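Local coordinates for protein phosphoglycerol transferase GacH (Streptococcus pyogenes MGAS5005, PDB 6DGM) that probably transfers sn-glycerol-1-phosphate to a streptococcal rhamnose polysaccharide, through the manganese-binding domain of a membrane protein, at residues I42-E47 against V203-N208. Sequence-based numbering, arbitrary orientation.
Sequences IYLLSE and VITMQN. With MN (manganese (II) ion), chain C; 1GP (sn-glycerol-1-phosphate), chain D.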
ATOM      1  N   ILE A  42     -10.069  -3.422   0.633  1.00 16.19           N
ATOM      2  CA  ILE A  42      -9.019  -4.431   0.723  1.00 15.21           C
ATOM      3  C   ILE A  42      -7.705  -3.780   0.309  1.00 15.28           C
ATOM      4  O   ILE A  42      -7.575  -3.330  -0.834  1.00 15.85           O
ATOM      5  CB  ILE A  42      -9.319  -5.635  -0.180  1.00 15.76           C
ATOM      6  CG1 ILE A  42     -10.636  -6.309   0.227  1.00 16.51           C
ATOM      7  CG2 ILE A  42      -8.157  -6.623  -0.115  1.00 15.85           C
ATOM      8  CD1 ILE A  42     -11.232  -7.204  -0.859  1.00 16.74           C
ATOM      9  N   TYR A  43      -6.749  -3.709   1.227  1.00 14.76           N
ATOM     10  CA  TYR A  43      -5.394  -3.269   0.908  1.00 14.61           C
ATOM     11  C   TYR A  43      -4.582  -4.529   0.656  1.00 14.83           C
ATOM     12  O   TYR A  43      -4.425  -5.353   1.559  1.00 15.29           O
ATOM     13  CB  TYR A  43      -4.774  -2.446   2.037  1.00 13.79           C
ATOM     14  CG  TYR A  43      -5.157  -0.983   2.072  1.00 14.74           C
ATOM     15  CD1 TYR A  43      -6.275  -0.511   1.398  1.00 15.77           C
ATOM     16  CD2 TYR A  43      -4.407  -0.073   2.801  1.00 14.92           C
ATOM     17  CE1 TYR A  43      -6.625   0.833   1.446  1.00 16.97           C
ATOM     18  CE2 TYR A  43      -4.747   1.266   2.852  1.00 15.91           C
ATOM     19  CZ  TYR A  43      -5.847   1.716   2.179  1.00 16.63           C
ATOM     20  OH  TYR A  43      -6.185   3.057   2.221  1.00 16.61           O
ATOM     21  N   LEU A  44      -4.114  -4.698  -0.571  1.00 14.61           N
ATOM     22  CA  LEU A  44      -3.513  -5.953  -1.033  1.00 15.05           C
ATOM     23  C   LEU A  44      -2.070  -5.644  -1.405  1.00 14.45           C
ATOM     24  O   LEU A  44      -1.792  -5.144  -2.498  1.00 14.66           O
ATOM     25  CB  LEU A  44      -4.293  -6.475  -2.225  1.00 18.72           C
ATOM     26  CG  LEU A  44      -4.190  -7.961  -2.584  1.00 24.95           C
ATOM     27  CD1 LEU A  44      -2.741  -8.367  -2.762  1.00 23.92           C
ATOM     28  CD2 LEU A  44      -4.847  -8.825  -1.546  1.00 31.01           C
ATOM     29  N   LEU A  45      -1.158  -5.896  -0.470  1.00 13.71           N
ATOM     30  CA  LEU A  45       0.277  -5.785  -0.707  1.00 13.77           C
ATOM     31  C   LEU A  45       0.700  -7.074  -1.393  1.00 12.92           C
ATOM     32  O   LEU A  45       0.666  -8.145  -0.785  1.00 13.09           O
ATOM     33  CB  LEU A  45       0.997  -5.568   0.616  1.00 14.20           C
ATOM     34  CG  LEU A  45       2.504  -5.269   0.564  1.00 14.65           C
ATOM     35  CD1 LEU A  45       3.034  -4.805   1.921  1.00 15.09           C
ATOM     36  CD2 LEU A  45       3.314  -6.483   0.054  1.00 14.30           C
ATOM     37  N   SER A  46       1.072  -6.969  -2.661  1.00 12.49           N
ATOM     38  CA  SER A  46       1.453  -8.108  -3.491  1.00 13.96           C
ATOM     39  C   SER A  46       2.981  -8.177  -3.466  1.00 13.98           C
ATOM     40  O   SER A  46       3.667  -7.408  -4.151  1.00 14.31           O
ATOM     41  CB  SER A  46       0.903  -7.925  -4.900  1.00 14.96           C
ATOM     42  OG  SER A  46       1.182  -9.059  -5.712  1.00 14.90           O
ATOM     43  N   GLU A  47       3.506  -9.073  -2.638  1.00 14.30           N
ATOM     44  CA  GLU A  47       4.928  -9.139  -2.344  1.00 14.28           C
ATOM     45  C   GLU A  47       5.766  -9.173  -3.607  1.00 13.94           C
ATOM     46  O   GLU A  47       5.595 -10.038  -4.462  1.00 14.23           O
ATOM     47  CB  GLU A  47       5.166 -10.400  -1.514  1.00 14.37           C
ATOM     48  CG  GLU A  47       6.640 -10.710  -1.197  1.00 15.71           C
ATOM     49  CD  GLU A  47       7.339  -9.554  -0.518  1.00 16.63           C
ATOM     50  OE1 GLU A  47       8.292  -9.023  -1.117  1.00 16.95           O
ATOM     51  OE2 GLU A  47       6.940  -9.180   0.599  1.00 16.14           O
ATOM     52  N   VAL A 203      -3.920  -7.118   3.703  1.00 12.84           N
ATOM     53  CA  VAL A 203      -3.406  -8.393   3.220  1.00 13.82           C
ATOM     54  C   VAL A 203      -1.969  -8.209   2.763  1.00 14.25           C
ATOM     55  O   VAL A 203      -1.644  -7.238   2.069  1.00 14.78           O
ATOM     56  CB  VAL A 203      -4.282  -8.907   2.065  1.00 14.49           C
ATOM     57  CG1 VAL A 203      -3.782 -10.240   1.571  1.00 15.34           C
ATOM     58  CG2 VAL A 203      -5.747  -9.017   2.497  1.00 14.90           C
ATOM     59  N   ILE A 204      -1.113  -9.158   3.138  1.00 13.78           N
ATOM     60  CA  ILE A 204       0.289  -9.162   2.746  1.00 13.27           C
ATOM     61  C   ILE A 204       0.604 -10.549   2.192  1.00 13.49           C
ATOM     62  O   ILE A 204       0.644 -11.530   2.947  1.00 13.56           O
ATOM     63  CB  ILE A 204       1.209  -8.840   3.927  1.00 13.13           C
ATOM     64  CG1 ILE A 204       0.849  -7.507   4.601  1.00 14.66           C
ATOM     65  CG2 ILE A 204       2.673  -8.785   3.474  1.00 13.03           C
ATOM     66  CD1 ILE A 204      -0.094  -7.672   5.800  1.00 16.55           C
ATOM     67  N   THR A 205       0.839 -10.632   0.891  1.00 13.52           N
ATOM     68  CA  THR A 205       1.053 -11.941   0.288  1.00 14.28           C
ATOM     69  C   THR A 205       2.461 -12.447   0.585  1.00 13.87           C
ATOM     70  O   THR A 205       3.305 -11.739   1.152  1.00 13.59           O
ATOM     71  CB  THR A 205       0.801 -11.939  -1.218  1.00 14.41           C
ATOM     72  OG1 THR A 205       1.835 -11.199  -1.881  1.00 14.12           O
ATOM     73  CG2 THR A 205      -0.567 -11.356  -1.548  1.00 15.12           C
ATOM     74  N   MET A 206       2.713 -13.697   0.174  1.00 14.03           N
ATOM     75  CA  MET A 206       4.038 -14.287   0.291  1.00 15.34           C
ATOM     76  C   MET A 206       4.526 -15.015  -0.954  1.00 14.95           C
ATOM     77  O   MET A 206       5.729 -15.277  -1.041  1.00 15.46           O
ATOM     78  CB  MET A 206       4.080 -15.275   1.467  1.00 20.54           C
ATOM     79  CG  MET A 206       4.472 -14.676   2.787  1.00 28.57           C
ATOM     80  SD  MET A 206       6.152 -13.990   2.754  1.00 22.76           S
ATOM     81  CE  MET A 206       7.145 -15.337   3.365  1.00 26.89           C
ATOM     82  N   GLN A 207       3.648 -15.350  -1.901  1.00 13.77           N
ATOM     83  CA  GLN A 207       4.037 -16.244  -2.990  1.00 13.73           C
ATOM     84  C   GLN A 207       5.340 -15.816  -3.667  1.00 14.40           C
ATOM     85  O   GLN A 207       6.220 -16.653  -3.915  1.00 15.18           O
ATOM     86  CB  GLN A 207       2.930 -16.333  -4.027  1.00 13.69           C
ATOM     87  CG  GLN A 207       3.252 -17.280  -5.164  1.00 14.96           C
ATOM     88  CD  GLN A 207       2.239 -17.177  -6.259  1.00 14.62           C
ATOM     89  OE1 GLN A 207       1.108 -17.616  -6.098  1.00 14.25           O
ATOM     90  NE2 GLN A 207       2.618 -16.539  -7.368  1.00 13.87           N
ATOM     91  N   ASN A 208       5.464 -14.532  -4.021  1.00 13.95           N
ATOM     92  CA  ASN A 208       6.560 -14.063  -4.865  1.00 13.49           C
ATOM     93  C   ASN A 208       7.732 -13.513  -4.063  1.00 13.96           C
ATOM     94  O   ASN A 208       8.607 -12.841  -4.622  1.00 15.14           O
ATOM     95  CB  ASN A 208       6.021 -13.079  -5.894  1.00 13.00           C
ATOM     96  CG  ASN A 208       5.012 -13.750  -6.797  1.00 14.18           C
ATOM     97  OD1 ASN A 208       5.112 -14.953  -7.010  1.00 14.15           O
ATOM     98  ND2 ASN A 208       4.002 -13.021  -7.259  1.00 15.02           N
TER
HETATM   99 MN    MN C 901       8.421  -7.439   0.457  1.00 17.49          MN
HETATM  100  C3  1GP D 902       7.526 -11.789   5.724  1.00 23.31           C
HETATM  101  O3  1GP D 902       6.471  -9.719   4.980  1.00 19.67           O
HETATM  102  C2  1GP D 902       7.720 -10.334   5.355  1.00 23.68           C
HETATM  103  O2  1GP D 902       6.801 -11.958   6.940  1.00 23.95           O
HETATM  104  C1  1GP D 902       8.726 -10.193   4.222  1.00 28.60           C
HETATM  105  O1P 1GP D 902       9.139  -8.829   4.086  1.00 29.62           O
HETATM  106  O2P 1GP D 902      10.036  -8.522   1.602  1.00 28.89           O
HETATM  107  O3P 1GP D 902      10.892  -7.140   3.671  1.00 27.93           O
HETATM  108  O4P 1GP D 902      11.462  -9.607   3.420  1.00 32.71           O
HETATM  109  P   1GP D 902      10.403  -8.500   3.126  1.00 28.91           P
HETATM  110  O   HOH W   1       3.268 -10.727  -5.643  1.00 15.65           O
HETATM  111  O   HOH W   2       5.614 -10.532   2.448  1.00 15.21           O
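Leu44 and Leu45 pair with Val203 and Ile204 as parallel neighbours inside the mixed sheet of the sulfatase-like (alkaline phosphatase clan) domain, and beyond them Glu47 reaches the manganese and Met206 the ligand pocket. The register rests on three backbone bonds: Val203 N to Tyr43 O, Leu45 N to Val203 O, and Thr205 N to Leu45 O, the last at 3.0 Å and nearly straight (172°). On the face covered by helix 182-192, Leu44 CD2 lies 3.6 Å from Val203 CG1; Leu45 and Ile204 occupy the other face, against helix 89-98. At Glu47 a side chain replaces the backbone acceptor: with OG1 set between its own N and carbonyl carbon (chi1 70°), Thr205 receives Glu47 N at 2.8 Å. Glu47, bent at chi2 (55°), chelates manganese through OE1 at 2.2 Å and OE2 at 2.3 Å; Thr89, Asp270, His271 and ligand O2P also bind the ion. One water donates to Glu47 OE2 and Thr205 O and lies 2.8 Å from glycerol O3. Thr205, in the second shell, holds the Glu47 N-H and so helps to position this metal ligand, while manganese, bridging carboxylate and O2P, probably offsets both negative charges and lets them sit close.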